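Local coordinates for protein glutaconate CoA-transferase subunit A (Acidaminococcus fermentans, PDB 1POI) that catalyses the transfer of coenzyme A from acetyl-CoA to (R)-2-hydroxyglutarate and related compounds such as glutaconate, a step of glutamate degradation, at residues Thr26-Ala34 and Ala240-Cys249; Ile105-Ala113 and Phe195-Ala203. All blocks are in the same frame, centred on the assembly; numbering follows the deposited sequence.

Contact 1 joins the loop and helix start at 26-34 to the loop 240-249; contact 2 packs helix 105-113 against 195-203 and is nested within the chain loop that contact 1 closes. Their centres lie about 19 Å apart, on opposite sides of the chain's centre, yet the two touch: R29 NH2 forms a salt bridge of 3.0 Å with D197 OD2, and D28 OD2 lies 3.5 Å from F195 CZ. The contacts also meet round G23 and G24, in the loop after strand 19-22: K30 of contact 1 bonds to G23, Q196 and D197 of contact 2 to G24. Chains of another protein pack against both contacts.

Contact 1. Residues Thr26-Ala34 and Ala240-Cys249; sequences TTDRKPYAA and APYGAHPSQC
S247 fills the bend between T27 and K30. Its CB presses on T27 O at 3.0 Å, while OG, set between the backbone N and the carbonyl carbon (chi1 68°), turns inward to accept a nearly straight bond from K30 N (3.1 Å, 167°) and to donate to A244 O. The latter oxygen also receives S247 N from the same face, so the short turn and the K30 backbone are tied through one hydroxyl. Beside it, D28 and Q248 form a single parallel bridge: Q248 N gives to T27 O and R29 N to Q248 O, both at 2.8 Å. A water links T27 OG1 to Q248 OE1, and the Q248 amide continues to another protein chain.

P246 CD stands over one face of the Y32 ring, 3.9 Å from its centroid and 11° off the normal, in a CH-pi contact; the cis peptide before P246 belongs to this bend. Y32 CB meets H245 O at 3.1 Å, and next along the helix start A33 N binds G243 O. Two loops thus meet beyond the C-terminal ends of strands 19-22 and 236-239 of the parallel sheet, as in Rossmann-like alpha/beta folds.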
loop_
_atom_site.group_PDB
_atom_site.type_symbol
_atom_site.label_atom_id
_atom_site.label_comp_id
_atom_site.label_asym_id
_atom_site.label_seq_id
_atom_site.Cartn_x
_atom_site.Cartn_y
_atom_site.Cartn_z
ATOM N N THR A 26 27.654 0.572 8.547
ATOM C CA THR A 26 28.516 1.693 8.126
ATOM C C THR A 26 27.842 3.068 7.952
ATOM O O THR A 26 27.626 3.772 8.950
ATOM C CB THR A 26 29.456 1.308 6.952
ATOM O OG1 THR A 26 28.689 0.926 5.812
ATOM C CG2 THR A 26 30.324 0.137 7.350
ATOM N N THR A 27 27.555 3.496 6.723
ATOM C CA THR A 27 26.871 4.785 6.532
ATOM C C THR A 27 25.373 4.587 6.332
ATOM O O THR A 27 24.693 5.480 5.830
ATOM C CB THR A 27 27.388 5.580 5.329
ATOM O OG1 THR A 27 27.129 4.849 4.122
ATOM C CG2 THR A 27 28.864 5.838 5.456
ATOM N N ASP A 28 24.858 3.423 6.717
ATOM C CA ASP A 28 23.429 3.134 6.576
ATOM C C ASP A 28 22.783 2.832 7.940
ATOM O O ASP A 28 23.206 1.914 8.641
ATOM C CB ASP A 28 23.210 1.971 5.580
ATOM C CG ASP A 28 21.725 1.769 5.192
ATOM O OD1 ASP A 28 20.809 2.372 5.812
ATOM O OD2 ASP A 28 21.467 0.995 4.241
ATOM N N ARG A 29 21.773 3.620 8.301
ATOM C CA ARG A 29 21.022 3.462 9.549
ATOM C C ARG A 29 21.786 3.265 10.879
ATOM O O ARG A 29 21.489 2.343 11.633
ATOM C CB ARG A 29 19.937 2.388 9.385
ATOM C CG ARG A 29 18.544 2.822 9.933
ATOM C CD ARG A 29 17.507 1.698 9.880
ATOM N NE ARG A 29 18.024 0.496 10.528
ATOM C CZ ARG A 29 18.398 -0.595 9.864
ATOM N NH1 ARG A 29 18.275 -0.637 8.555
ATOM N NH2 ARG A 29 19.072 -1.565 10.463
ATOM N N LYS A 30 22.739 4.148 11.171
ATOM C CA LYS A 30 23.520 4.120 12.412
ATOM C C LYS A 30 22.824 4.983 13.503
ATOM O O LYS A 30 22.294 6.062 13.220
ATOM C CB LYS A 30 24.909 4.695 12.148
ATOM C CG LYS A 30 26.053 3.749 12.393
ATOM C CD LYS A 30 26.180 2.757 11.292
ATOM C CE LYS A 30 27.278 1.786 11.611
ATOM N NZ LYS A 30 26.956 1.071 12.890
ATOM N N PRO A 31 22.836 4.545 14.768
ATOM C CA PRO A 31 22.162 5.391 15.764
ATOM C C PRO A 31 23.015 6.595 16.242
ATOM O O PRO A 31 23.531 6.610 17.376
ATOM C CB PRO A 31 21.870 4.397 16.883
ATOM C CG PRO A 31 23.101 3.508 16.826
ATOM C CD PRO A 31 23.254 3.256 15.349
ATOM N N TYR A 32 23.103 7.631 15.406
ATOM C CA TYR A 32 23.892 8.829 15.729
ATOM C C TYR A 32 23.380 9.730 16.854
ATOM O O TYR A 32 24.152 10.087 17.734
ATOM C CB TYR A 32 24.171 9.667 14.474
ATOM C CG TYR A 32 25.383 9.183 13.717
ATOM C CD1 TYR A 32 26.652 9.489 14.157
ATOM C CD2 TYR A 32 25.261 8.375 12.598
ATOM C CE1 TYR A 32 27.761 8.998 13.522
ATOM C CE2 TYR A 32 26.372 7.881 11.961
ATOM C CZ TYR A 32 27.617 8.197 12.434
ATOM O OH TYR A 32 28.741 7.668 11.853
ATOM N N ALA A 33 22.098 10.092 16.856
ATOM C CA ALA A 33 21.597 10.962 17.929
ATOM C C ALA A 33 22.036 10.418 19.284
ATOM O O ALA A 33 22.616 11.141 20.094
ATOM C CB ALA A 33 20.088 11.078 17.883
ATOM N N ALA A 34 21.855 9.107 19.449
ATOM C CA ALA A 34 22.202 8.379 20.666
ATOM C C ALA A 34 23.695 8.403 20.931
ATOM O O ALA A 34 24.114 8.724 22.037
ATOM C CB ALA A 34 21.724 6.943 20.573
ATOM N N ALA A 240 13.415 10.587 17.607
ATOM C CA ALA A 240 14.581 11.309 17.126
ATOM C C ALA A 240 14.665 11.382 15.597
ATOM O O ALA A 240 15.308 10.527 14.965
ATOM C CB ALA A 240 15.818 10.709 17.669
ATOM N N PRO A 241 13.990 12.391 14.988
ATOM C CA PRO A 241 13.943 12.650 13.546
ATOM C C PRO A 241 15.334 12.837 12.978
ATOM O O PRO A 241 16.094 13.655 13.473
ATOM C CB PRO A 241 13.148 13.935 13.466
ATOM C CG PRO A 241 12.148 13.747 14.554
ATOM C CD PRO A 241 13.006 13.237 15.688
ATOM N N TYR A 242 15.629 12.119 11.894
ATOM C CA TYR A 242 16.934 12.134 11.239
ATOM C C TYR A 242 18.003 11.691 12.215
ATOM O O TYR A 242 19.180 12.026 12.044
ATOM C CB TYR A 242 17.299 13.516 10.668
ATOM C CG TYR A 242 16.342 14.030 9.633
ATOM C CD1 TYR A 242 15.197 14.711 10.028
ATOM C CD2 TYR A 242 16.550 13.807 8.260
ATOM C CE1 TYR A 242 14.258 15.165 9.103
ATOM C CE2 TYR A 242 15.600 14.264 7.307
ATOM C CZ TYR A 242 14.453 14.944 7.760
ATOM O OH TYR A 242 13.457 15.393 6.916
ATOM N N GLY A 243 17.590 10.918 13.222
ATOM C CA GLY A 243 18.518 10.417 14.216
ATOM C C GLY A 243 19.666 9.591 13.668
ATOM O O GLY A 243 20.603 9.272 14.404
ATOM N N ALA A 244 19.603 9.221 12.393
ATOM C CA ALA A 244 20.667 8.419 11.786
ATOM C C ALA A 244 21.630 9.314 11.061
ATOM O O ALA A 244 22.683 8.867 10.632
ATOM C CB ALA A 244 20.088 7.388 10.807
ATOM N N HIS A 245 21.271 10.589 10.934
ATOM C CA HIS A 245 22.105 11.543 10.221
ATOM C C HIS A 245 23.475 11.570 10.849
ATOM O O HIS A 245 23.593 11.610 12.073
ATOM C CB HIS A 245 21.465 12.934 10.238
ATOM C CG HIS A 245 22.264 13.972 9.514
ATOM N ND1 HIS A 245 23.462 14.459 9.991
ATOM C CD2 HIS A 245 22.043 14.609 8.343
ATOM C CE1 HIS A 245 23.948 15.347 9.143
ATOM N NE2 HIS A 245 23.104 15.459 8.136
ATOM N N PRO A 246 24.532 11.625 10.032
ATOM C CA PRO A 246 24.652 11.675 8.569
ATOM C C PRO A 246 24.478 10.376 7.758
ATOM O O PRO A 246 24.894 10.334 6.603
ATOM C CB PRO A 246 26.093 12.143 8.392
ATOM C CG PRO A 246 26.791 11.367 9.435
ATOM C CD PRO A 246 25.873 11.639 10.636
ATOM N N SER A 247 23.943 9.309 8.340
ATOM C CA SER A 247 23.819 8.073 7.583
ATOM C C SER A 247 22.427 7.917 6.988
ATOM O O SER A 247 21.477 8.612 7.402
ATOM C CB SER A 247 24.193 6.878 8.455
ATOM O OG SER A 247 23.243 6.687 9.474
ATOM N N GLN A 248 22.325 7.028 5.997
ATOM C CA GLN A 248 21.056 6.752 5.299
ATOM C C GLN A 248 20.012 6.183 6.245
ATOM O O GLN A 248 20.306 5.813 7.374
ATOM C CB GLN A 248 21.261 5.756 4.147
ATOM C CG GLN A 248 22.436 6.082 3.297
ATOM C CD GLN A 248 22.567 5.181 2.129
ATOM O OE1 GLN A 248 23.220 4.133 2.198
ATOM N NE2 GLN A 248 21.961 5.577 1.013
ATOM N N CYS A 249 18.788 6.117 5.771
ATOM C CA CYS A 249 17.723 5.569 6.543
ATOM C C CYS A 249 16.652 5.336 5.511
ATOM O O CYS A 249 15.899 6.253 5.129
ATOM C CB CYS A 249 17.289 6.540 7.608
ATOM S SG CYS A 249 15.875 5.984 8.528
HETATM O O HOH W 1 25.429 3.113 3.001
#

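Contact 2. Residues Ile105-Ala113 and Phe195-Ala203; sequences IYMMWHAAA and FQDVDIAEA
I200 and Q196 pack over one face of the W109 indole, the tight half of this contact. I200 CG2 sits 3.4 Å from the centroid of the five-membered ring, only 5° off its normal, and Q196 CG reaches the six-membered ring at 3.9 Å; both are CH-pi contacts. Q196, bent at chi2, lays its amide within 8° of the indole plane, where NE2 also bonds to L22 O and G24 O. I105 CG2 lies over the rim of the opposite face. Y106 OH donates to Q196 OE1, although the position of that oxygen is doubtful. An alanine in place of W109 would probably strip I200 CG2 and Q196 CG of the flat surface they rest on, opening a gap between the helices.

Farther along, small residues let the backbones converge: A112 CB and A203 CB are 3.9 Å apart, and A113 CB rests on D199 O at 3.5 Å.

The other flank is a polar fringe with a bridging water, covered by a chain of another protein and not by solvent. D199 OD1 lies in plane at the edge of the H110 ring, 3.0 Å from CD2, but its main partner is a basic side chain of another protein chain. The water donates to both Y106 O and D199 OD2. H110 also meets H110 of another copy of this protein.

The axes of the short segments 105-113 and 197-203 approach to 8.0 Å at 45°. W109 leans on L49 of strand 46-49 and I200 on A175 and I177 of strand 174-179, the helix-on-parallel-sheet layering of a Rossmann-like alpha/beta domain.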
loop_
_atom_site.group_PDB
_atom_site.type_symbol
_atom_site.label_atom_id
_atom_site.label_comp_id
_atom_site.label_asym_id
_atom_site.label_seq_id
_atom_site.Cartn_x
_atom_site.Cartn_y
_atom_site.Cartn_z
ATOM N N ILE A 105 31.433 -12.156 13.421
ATOM C CA ILE A 105 30.783 -11.151 14.250
ATOM C C ILE A 105 29.256 -11.151 14.085
ATOM O O ILE A 105 28.514 -11.106 15.061
ATOM C CB ILE A 105 31.322 -9.746 13.942
ATOM C CG1 ILE A 105 32.789 -9.636 14.363
ATOM C CG2 ILE A 105 30.458 -8.670 14.654
ATOM C CD1 ILE A 105 32.988 -9.234 15.797
ATOM N N TYR A 106 28.775 -11.150 12.847
ATOM C CA TYR A 106 27.330 -11.155 12.635
ATOM C C TYR A 106 26.759 -12.481 13.135
ATOM O O TYR A 106 25.651 -12.520 13.652
ATOM C CB TYR A 106 26.980 -10.822 11.172
ATOM C CG TYR A 106 26.945 -9.329 10.943
ATOM C CD1 TYR A 106 25.811 -8.601 11.264
ATOM C CD2 TYR A 106 28.092 -8.627 10.559
ATOM C CE1 TYR A 106 25.818 -7.215 11.232
ATOM C CE2 TYR A 106 28.118 -7.236 10.515
ATOM C CZ TYR A 106 26.981 -6.533 10.862
ATOM O OH TYR A 106 26.997 -5.149 10.903
ATOM N N MET A 107 27.537 -13.555 13.037
ATOM C CA MET A 107 27.095 -14.841 13.571
ATOM C C MET A 107 26.995 -14.731 15.108
ATOM O O MET A 107 25.920 -14.933 15.680
ATOM C CB MET A 107 28.062 -15.980 13.198
ATOM C CG MET A 107 28.150 -16.270 11.712
ATOM S SD MET A 107 26.981 -17.449 10.986
ATOM C CE MET A 107 25.496 -17.199 11.947
ATOM N N MET A 108 28.098 -14.368 15.759
ATOM C CA MET A 108 28.146 -14.215 17.210
ATOM C C MET A 108 26.905 -13.544 17.765
ATOM O O MET A 108 26.295 -14.027 18.711
ATOM C CB MET A 108 29.400 -13.448 17.626
ATOM C CG MET A 108 30.683 -14.241 17.371
ATOM S SD MET A 108 32.198 -13.351 17.713
ATOM C CE MET A 108 31.822 -12.578 19.210
ATOM N N TRP A 109 26.518 -12.439 17.161
ATOM C CA TRP A 109 25.337 -11.730 17.598
ATOM C C TRP A 109 24.127 -12.610 17.317
ATOM O O TRP A 109 23.214 -12.706 18.134
ATOM C CB TRP A 109 25.195 -10.411 16.834
ATOM C CG TRP A 109 25.880 -9.220 17.434
ATOM C CD1 TRP A 109 25.983 -8.924 18.757
ATOM C CD2 TRP A 109 26.419 -8.085 16.727
ATOM N NE1 TRP A 109 26.529 -7.671 18.921
ATOM C CE2 TRP A 109 26.806 -7.135 17.690
ATOM C CE3 TRP A 109 26.600 -7.780 15.372
ATOM C CZ2 TRP A 109 27.365 -5.896 17.345
ATOM C CZ3 TRP A 109 27.156 -6.543 15.032
ATOM C CH2 TRP A 109 27.529 -5.622 16.014
ATOM N N HIS A 110 24.109 -13.276 16.166
ATOM C CA HIS A 110 22.960 -14.109 15.848
ATOM C C HIS A 110 22.800 -15.269 16.840
ATOM O O HIS A 110 21.712 -15.457 17.409
ATOM C CB HIS A 110 22.988 -14.579 14.386
ATOM C CG HIS A 110 21.693 -15.174 13.926
ATOM N ND1 HIS A 110 21.624 -16.374 13.251
ATOM C CD2 HIS A 110 20.413 -14.770 14.102
ATOM C CE1 HIS A 110 20.361 -16.684 13.032
ATOM N NE2 HIS A 110 19.603 -15.727 13.538
ATOM N N ALA A 111 23.876 -16.017 17.066
ATOM C CA ALA A 111 23.880 -17.111 18.027
ATOM C C ALA A 111 23.425 -16.617 19.398
ATOM O O ALA A 111 22.793 -17.357 20.148
ATOM C CB ALA A 111 25.233 -17.687 18.140
ATOM N N ALA A 112 23.730 -15.368 19.734
ATOM C CA ALA A 112 23.300 -14.815 21.020
ATOM C C ALA A 112 21.784 -14.650 21.037
ATOM O O ALA A 112 21.110 -15.053 21.981
ATOM C CB ALA A 112 23.990 -13.480 21.301
ATOM N N ALA A 113 21.241 -14.071 19.977
ATOM C CA ALA A 113 19.803 -13.881 19.899
ATOM C C ALA A 113 19.129 -15.244 19.956
ATOM O O ALA A 113 18.022 -15.376 20.477
ATOM C CB ALA A 113 19.440 -13.159 18.620
ATOM N N PHE A 195 20.131 -5.573 9.116
ATOM C CA PHE A 195 21.509 -5.791 9.569
ATOM C C PHE A 195 21.404 -6.586 10.895
ATOM O O PHE A 195 20.526 -7.446 11.031
ATOM C CB PHE A 195 22.267 -4.452 9.732
ATOM C CG PHE A 195 22.130 -3.518 8.535
ATOM C CD1 PHE A 195 22.686 -3.854 7.307
ATOM C CD2 PHE A 195 21.385 -2.338 8.634
ATOM C CE1 PHE A 195 22.497 -3.035 6.197
ATOM C CE2 PHE A 195 21.196 -1.522 7.542
ATOM C CZ PHE A 195 21.745 -1.868 6.320
ATOM N N GLN A 196 22.253 -6.298 11.875
ATOM C CA GLN A 196 22.209 -7.015 13.151
ATOM C C GLN A 196 21.162 -6.461 14.107
ATOM O O GLN A 196 20.988 -6.952 15.209
ATOM C CB GLN A 196 23.557 -6.921 13.839
ATOM C CG GLN A 196 23.835 -5.527 14.393
ATOM C CD GLN A 196 24.465 -4.570 13.397
ATOM O OE1 GLN A 196 24.572 -4.847 12.189
ATOM N NE2 GLN A 196 24.909 -3.444 13.902
ATOM N N ASP A 197 20.419 -5.474 13.669
ATOM C CA ASP A 197 19.457 -4.841 14.545
ATOM C C ASP A 197 18.472 -5.656 15.351
ATOM O O ASP A 197 18.278 -5.346 16.522
ATOM C CB ASP A 197 18.754 -3.706 13.819
ATOM C CG ASP A 197 19.693 -2.594 13.486
ATOM O OD1 ASP A 197 20.894 -2.864 13.267
ATOM O OD2 ASP A 197 19.236 -1.444 13.427
ATOM N N VAL A 198 17.845 -6.674 14.753
ATOM C CA VAL A 198 16.862 -7.495 15.482
ATOM C C VAL A 198 17.535 -8.482 16.466
ATOM O O VAL A 198 17.045 -8.714 17.579
ATOM C CB VAL A 198 15.910 -8.208 14.496
ATOM C CG1 VAL A 198 14.856 -9.013 15.237
ATOM C CG2 VAL A 198 15.202 -7.176 13.633
ATOM N N ASP A 199 18.680 -9.020 16.054
ATOM C CA ASP A 199 19.467 -9.930 16.870
ATOM C C ASP A 199 19.871 -9.230 18.174
ATOM O O ASP A 199 19.557 -9.694 19.259
ATOM C CB ASP A 199 20.752 -10.325 16.140
ATOM C CG ASP A 199 20.563 -11.466 15.151
ATOM O OD1 ASP A 199 19.506 -12.150 15.136
ATOM O OD2 ASP A 199 21.526 -11.701 14.393
ATOM N N ILE A 200 20.574 -8.110 18.068
ATOM C CA ILE A 200 21.021 -7.382 19.253
ATOM C C ILE A 200 19.902 -6.812 20.146
ATOM O O ILE A 200 20.163 -6.461 21.301
ATOM C CB ILE A 200 22.082 -6.301 18.899
ATOM C CG1 ILE A 200 21.475 -5.149 18.075
ATOM C CG2 ILE A 200 23.164 -6.938 18.091
ATOM C CD1 ILE A 200 22.429 -3.988 17.791
ATOM N N ALA A 201 18.672 -6.718 19.634
ATOM C CA ALA A 201 17.540 -6.229 20.459
ATOM C C ALA A 201 16.875 -7.430 21.150
ATOM O O ALA A 201 15.948 -7.261 21.940
ATOM C CB ALA A 201 16.497 -5.503 19.609
ATOM N N GLU A 202 17.242 -8.633 20.713
ATOM C CA GLU A 202 16.726 -9.847 21.295
ATOM C C GLU A 202 17.743 -10.286 22.349
ATOM O O GLU A 202 17.362 -10.685 23.457
ATOM C CB GLU A 202 16.537 -10.945 20.237
ATOM C CG GLU A 202 16.065 -12.273 20.831
ATOM C CD GLU A 202 15.368 -13.207 19.837
ATOM O OE1 GLU A 202 15.936 -13.498 18.763
ATOM O OE2 GLU A 202 14.254 -13.677 20.148
ATOM N N ALA A 203 19.026 -10.193 21.998
ATOM C CA ALA A 203 20.121 -10.565 22.881
ATOM C C ALA A 203 20.292 -9.637 24.068
ATOM O O ALA A 203 20.170 -10.068 25.206
ATOM C CB ALA A 203 21.414 -10.649 22.119
HETATM O O HOH W 2 23.822 -10.708 13.138
#